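Local coordinates for putative DNA-binding protein (Bacteroides fragilis, PDB 3BS3) that probably binds DNA, as expected of a small helical XRE-family protein with a helix-turn-helix motif, at residues G34-E37 against N38-S41; Q49-L52 against D53-V56. All coordinates share one frame; numbering follows the deposited sequence.

Contact 1: residues G34-E37 against N38-S41. With SO4 (sulfate ion), chain B.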
ATOM      1  N   GLY A  34     -15.445   7.357  -0.648  1.00 33.56           N
ATOM      2  CA  GLY A  34     -15.384   8.797  -0.930  1.00 33.83           C
ATOM      3  C   GLY A  34     -14.300   9.115  -1.943  1.00 33.98           C
ATOM      4  O   GLY A  34     -13.655  10.171  -1.865  1.00 34.66           O
ATOM      5  N   LYS A  35     -14.100   8.207  -2.893  1.00 33.02           N
ATOM      6  CA  LYS A  35     -13.109   8.387  -3.951  1.00 32.83           C
ATOM      7  C   LYS A  35     -13.786   8.378  -5.315  1.00 32.16           C
ATOM      8  O   LYS A  35     -14.944   7.936  -5.430  1.00 31.79           O
ATOM      9  CB  LYS A  35     -12.040   7.305  -3.867  1.00 33.91           C
ATOM     10  CG  LYS A  35     -11.296   7.328  -2.539  1.00 36.49           C
ATOM     11  CD  LYS A  35      -9.931   6.749  -2.644  1.00 38.47           C
ATOM     12  CE  LYS A  35      -9.221   6.882  -1.320  1.00 40.27           C
ATOM     13  NZ  LYS A  35      -8.717   8.253  -1.078  1.00 38.71           N
ATOM     14  N   SER A  36     -13.081   8.854  -6.343  1.00 31.34           N
ATOM     15  CA  SER A  36     -13.651   8.880  -7.691  1.00 31.25           C
ATOM     16  C   SER A  36     -13.700   7.453  -8.233  1.00 30.92           C
ATOM     17  O   SER A  36     -12.906   6.597  -7.823  1.00 30.16           O
ATOM     18  CB  SER A  36     -12.838   9.782  -8.627  1.00 31.04           C
ATOM     19  OG  SER A  36     -11.572   9.205  -8.883  1.00 31.83           O
ATOM     20  N   GLU A  37     -14.646   7.179  -9.129  1.00 30.68           N
ATOM     21  CA  GLU A  37     -14.696   5.864  -9.752  0.50 30.43           C
ATOM     22  C   GLU A  37     -13.436   5.615 -10.582  1.00 30.08           C
ATOM     23  O   GLU A  37     -12.966   4.469 -10.659  1.00 30.44           O
ATOM     24  CB  GLU A  37     -15.957   5.670 -10.596  0.50 30.80           C
ATOM     25  CG  GLU A  37     -16.175   4.218 -10.989  0.50 30.54           C
ATOM     26  CD  GLU A  37     -17.441   3.983 -11.782  0.50 31.24           C
ATOM     27  OE1 GLU A  37     -18.259   4.917 -11.919  0.50 33.36           O
ATOM     28  OE2 GLU A  37     -17.609   2.849 -12.278  0.50 31.83           O
ATOM     29  N   ASN A  38     -12.883   6.677 -11.162  1.00 29.70           N
ATOM     30  CA  ASN A  38     -11.623   6.581 -11.909  1.00 28.88           C
ATOM     31  C   ASN A  38     -10.489   6.024 -11.032  1.00 28.45           C
ATOM     32  O   ASN A  38      -9.740   5.138 -11.456  1.00 27.59           O
ATOM     33  CB  ASN A  38     -11.192   7.934 -12.467  1.00 29.15           C
ATOM     34  CG  ASN A  38      -9.951   7.832 -13.359  1.00 29.95           C
ATOM     35  OD1 ASN A  38      -9.944   7.083 -14.333  1.00 32.65           O
ATOM     36  ND2 ASN A  38      -8.906   8.583 -13.026  1.00 30.45           N
ATOM     37  N   THR A  39     -10.355   6.578  -9.832  1.00 27.87           N
ATOM     38  CA  THR A  39      -9.342   6.087  -8.880  1.00 27.99           C
ATOM     39  C   THR A  39      -9.488   4.582  -8.635  1.00 27.55           C
ATOM     40  O   THR A  39      -8.506   3.850  -8.732  1.00 27.48           O
ATOM     41  CB  THR A  39      -9.354   6.881  -7.556  1.00 28.34           C
ATOM     42  OG1 THR A  39      -9.000   8.244  -7.801  1.00 28.54           O
ATOM     43  CG2 THR A  39      -8.329   6.323  -6.577  1.00 28.48           C
ATOM     44  N   ILE A  40     -10.704   4.122  -8.331  1.00 27.19           N
ATOM     45  CA  ILE A  40     -10.942   2.693  -8.079  1.00 27.71           C
ATOM     46  C   ILE A  40     -10.644   1.872  -9.320  1.00 26.77           C
ATOM     47  O   ILE A  40     -10.022   0.816  -9.240  1.00 27.13           O
ATOM     48  CB  ILE A  40     -12.419   2.452  -7.656  1.00 28.41           C
ATOM     49  CG1 ILE A  40     -12.721   3.199  -6.358  1.00 32.15           C
ATOM     50  CG2 ILE A  40     -12.744   0.963  -7.548  1.00 28.46           C
ATOM     51  CD1 ILE A  40     -11.780   2.941  -5.248  1.00 34.70           C
ATOM     52  N   SER A  41     -11.071   2.372 -10.481  1.00 26.30           N
ATOM     53  CA  SER A  41     -10.849   1.639 -11.725  0.50 26.45           C
ATOM     54  C   SER A  41      -9.353   1.456 -11.978  1.00 26.27           C
ATOM     55  O   SER A  41      -8.930   0.394 -12.441  1.00 26.97           O
ATOM     56  CB  SER A  41     -11.532   2.322 -12.924  0.50 26.86           C
ATOM     57  OG  SER A  41     -10.830   3.479 -13.347  0.50 27.66           O
TER
HETATM   58  S   SO4 B 101      -9.700  10.629  -5.113  0.80 61.65           S
HETATM   59  O1  SO4 B 101      -9.559  11.988  -5.633  0.80 62.30           O
HETATM   60  O2  SO4 B 101     -10.486  10.676  -3.885  0.80 61.98           O
HETATM   61  O3  SO4 B 101     -10.372   9.798  -6.105  0.80 60.38           O
HETATM   62  O4  SO4 B 101      -8.372  10.084  -4.827  0.80 61.42           O
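The flat peptide carbonyl of Glu37 accepts Ser41 N at 2.8 Å from Glu37 O, a backbone bond of the first helical turn. At the neighbouring carbonyl of Asn38, in one of the two conformers of Ser41, OG donates to Asn38 O at 2.7 Å; turned back by its first torsion (chi1 75°), it arrives well off the line of the C=O bond, at 115°. Upstream, Ser36 holds the N-cap position, where the bond from Ile40 N to Ser36 O is weak at 3.4 Å. Its hydroxyl lies alongside that of Thr39, Ser36 OG being 3.0 Å from Thr39 OG1. One sulfate oxygen is gripped here: O3 accepts almost straight (174°) from Ser36 N at 2.9 Å, and Thr39 OG1 donates to the same O3 at 2.7 Å. The aliphatic part of Lys35 lines the anion, with CG 3.7 Å from sulfate O2. The sulfate probably came from the crystallisation liquor, and its place at a helix start is consistent with a site that could accept a DNA phosphate. Gly34 ends helix 26-33 in a Schellman motif, and Ile40 of helix 37-44 packs back on Asn26, Leu29 and Ala30, joining the two helices of the helix-turn-helix.

Contact 2: residues Q49-L52 against D53-V56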
ATOM      1  N   GLN A  49      -2.020   2.328  -7.360  1.00 23.72           N
ATOM      2  CA  GLN A  49      -2.150   1.470  -6.178  1.00 23.62           C
ATOM      3  C   GLN A  49      -2.619   2.234  -4.950  1.00 23.73           C
ATOM      4  O   GLN A  49      -2.205   3.382  -4.746  1.00 23.72           O
ATOM      5  CB  GLN A  49      -0.780   0.818  -5.866  1.00 23.22           C
ATOM      6  CG  GLN A  49      -0.180  -0.049  -6.969  1.00 23.64           C
ATOM      7  CD  GLN A  49      -1.022  -1.280  -7.278  1.00 22.81           C
ATOM      8  OE1 GLN A  49      -1.856  -1.688  -6.477  1.00 23.91           O
ATOM      9  NE2 GLN A  49      -0.803  -1.868  -8.450  1.00 25.12           N
ATOM     10  N   PRO A  50      -3.450   1.590  -4.120  1.00 24.48           N
ATOM     11  CA  PRO A  50      -3.894   2.152  -2.851  1.00 24.33           C
ATOM     12  C   PRO A  50      -2.740   2.159  -1.843  1.00 24.72           C
ATOM     13  O   PRO A  50      -1.800   1.350  -1.959  1.00 24.72           O
ATOM     14  CB  PRO A  50      -4.972   1.184  -2.402  1.00 25.05           C
ATOM     15  CG  PRO A  50      -4.559  -0.156  -3.019  1.00 24.84           C
ATOM     16  CD  PRO A  50      -4.001   0.233  -4.350  1.00 24.87           C
ATOM     17  N   SER A  51      -2.817   3.075  -0.878  1.00 24.32           N
ATOM     18  CA  SER A  51      -1.924   3.037   0.283  1.00 24.40           C
ATOM     19  C   SER A  51      -2.341   1.859   1.165  1.00 23.68           C
ATOM     20  O   SER A  51      -3.453   1.330   1.013  1.00 23.74           O
ATOM     21  CB  SER A  51      -2.046   4.343   1.061  1.00 24.65           C
ATOM     22  OG  SER A  51      -3.321   4.400   1.680  1.00 26.19           O
ATOM     23  N   LEU A  52      -1.476   1.457   2.102  1.00 23.53           N
ATOM     24  CA  LEU A  52      -1.836   0.318   2.964  1.00 22.92           C
ATOM     25  C   LEU A  52      -3.111   0.573   3.787  1.00 23.82           C
ATOM     26  O   LEU A  52      -3.910  -0.344   3.963  1.00 24.05           O
ATOM     27  CB  LEU A  52      -0.677  -0.061   3.891  1.00 22.49           C
ATOM     28  CG  LEU A  52       0.624  -0.539   3.231  1.00 22.86           C
ATOM     29  CD1 LEU A  52       1.638  -0.908   4.306  1.00 21.94           C
ATOM     30  CD2 LEU A  52       0.332  -1.759   2.346  1.00 25.08           C
ATOM     31  N   ASP A  53      -3.294   1.798   4.284  1.00 24.54           N
ATOM     32  CA  ASP A  53      -4.512   2.108   5.049  1.00 25.97           C
ATOM     33  C   ASP A  53      -5.767   2.063   4.180  1.00 26.59           C
ATOM     34  O   ASP A  53      -6.822   1.608   4.628  1.00 27.21           O
ATOM     35  CB  ASP A  53      -4.426   3.427   5.807  1.00 26.75           C
ATOM     36  CG  ASP A  53      -4.127   4.583   4.911  1.00 29.67           C
ATOM     37  OD1 ASP A  53      -3.039   4.575   4.303  1.00 29.06           O
ATOM     38  OD2 ASP A  53      -4.974   5.507   4.830  1.00 32.72           O
HETATM   39  N   MSE A  54      -5.667   2.532   2.941  1.00 26.79           N
HETATM   40  CA  MSE A  54      -6.793   2.403   2.003  0.62 27.80           C
HETATM   41  C   MSE A  54      -7.124   0.946   1.717  1.00 27.72           C
HETATM   42  O   MSE A  54      -8.282   0.579   1.617  1.00 27.77           O
HETATM   43  CB  MSE A  54      -6.492   3.096   0.688  0.62 27.70           C
HETATM   44  CG  MSE A  54      -6.373   4.584   0.802  0.62 26.32           C
HETATM   45 SE   MSE A  54      -5.784   5.283  -0.896  0.62 33.17          SE
HETATM   46  CE  MSE A  54      -5.032   6.969  -0.226  0.62 29.67           C
ATOM     47  N   LEU A  55      -6.091   0.115   1.584  1.00 26.70           N
ATOM     48  CA  LEU A  55      -6.294  -1.312   1.354  1.00 27.35           C
ATOM     49  C   LEU A  55      -7.055  -1.946   2.514  1.00 27.49           C
ATOM     50  O   LEU A  55      -7.970  -2.769   2.301  1.00 27.61           O
ATOM     51  CB  LEU A  55      -4.948  -2.004   1.098  1.00 28.61           C
ATOM     52  CG  LEU A  55      -4.924  -3.311   0.303  1.00 32.70           C
ATOM     53  CD1 LEU A  55      -5.343  -3.074  -1.123  1.00 35.39           C
ATOM     54  CD2 LEU A  55      -3.504  -3.795   0.299  1.00 37.99           C
ATOM     55  N   VAL A  56      -6.705  -1.559   3.730  1.00 26.43           N
ATOM     56  CA  VAL A  56      -7.431  -2.028   4.919  1.00 27.34           C
ATOM     57  C   VAL A  56      -8.918  -1.633   4.862  1.00 27.35           C
ATOM     58  O   VAL A  56      -9.798  -2.467   5.188  1.00 28.23           O
ATOM     59  CB  VAL A  56      -6.789  -1.539   6.247  1.00 27.81           C
ATOM     60  CG1 VAL A  56      -7.694  -1.846   7.452  1.00 28.23           C
ATOM     61  CG2 VAL A  56      -5.430  -2.202   6.425  1.00 28.23           C
TER
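Pro50 meets the new helix with two ring atoms: CG packs on Leu55 CD1 at 3.6 Å, the two side chains running at a slant to one another, while Pro50 CB touches Met54 CB at 3.9 Å. Trp43 of helix 37-44 also packs on Pro50 and on Met54, which is selenomethionine here. Ser51 is the N-cap of helix 52-62 and works with both its side chain and its carbonyl. With chi1 at 69°, OG is folded back toward the first helical turn, where it accepts Met54 N at 3.3 Å and donates to Asp53 OD1 at 2.6 Å. The Asp53 carboxylate is met from above, the hydroxyl standing 57° out of its plane. Ser51 O then takes Leu55 N at 3.0 Å, the first regular helical bond. At Leu52 the backbone carries the contact, Leu52 O accepting Val56 N at 3.1 Å, with Val56 CG2 also close to that oxygen. Pro50 and Leu52 both make backbone hydrogen bonds to the second subunit, and Leu55 and Val56 pack on its Met11. Chemically, the serine hydroxyl is used as acceptor and donor at once, which should restrain its rotation, and the negative carboxylate beside the helix start would probably interact favourably with the amide dipoles there.

Contact 1 is a surface feature, with Ile40 its one buried residue, whereas contact 2 is partly buried and lies at the interface with the second subunit. Each joins a loop to the start of the helix that follows, and each places a serine at the N-cap, but the partners differ. In contact 1 the Ser36 amide and the Thr39 hydroxyl bind an external sulfate; in contact 2 a carboxylate of the protein itself engages the serine, and Pro50 makes apolar contacts with Met54 and Leu55. Helices 37-44 and 52-62 are consecutive in the chain, and the contacts, with centres about 13 Å apart, touch through Lys35 and Met54 in one of the two conformers of Met54.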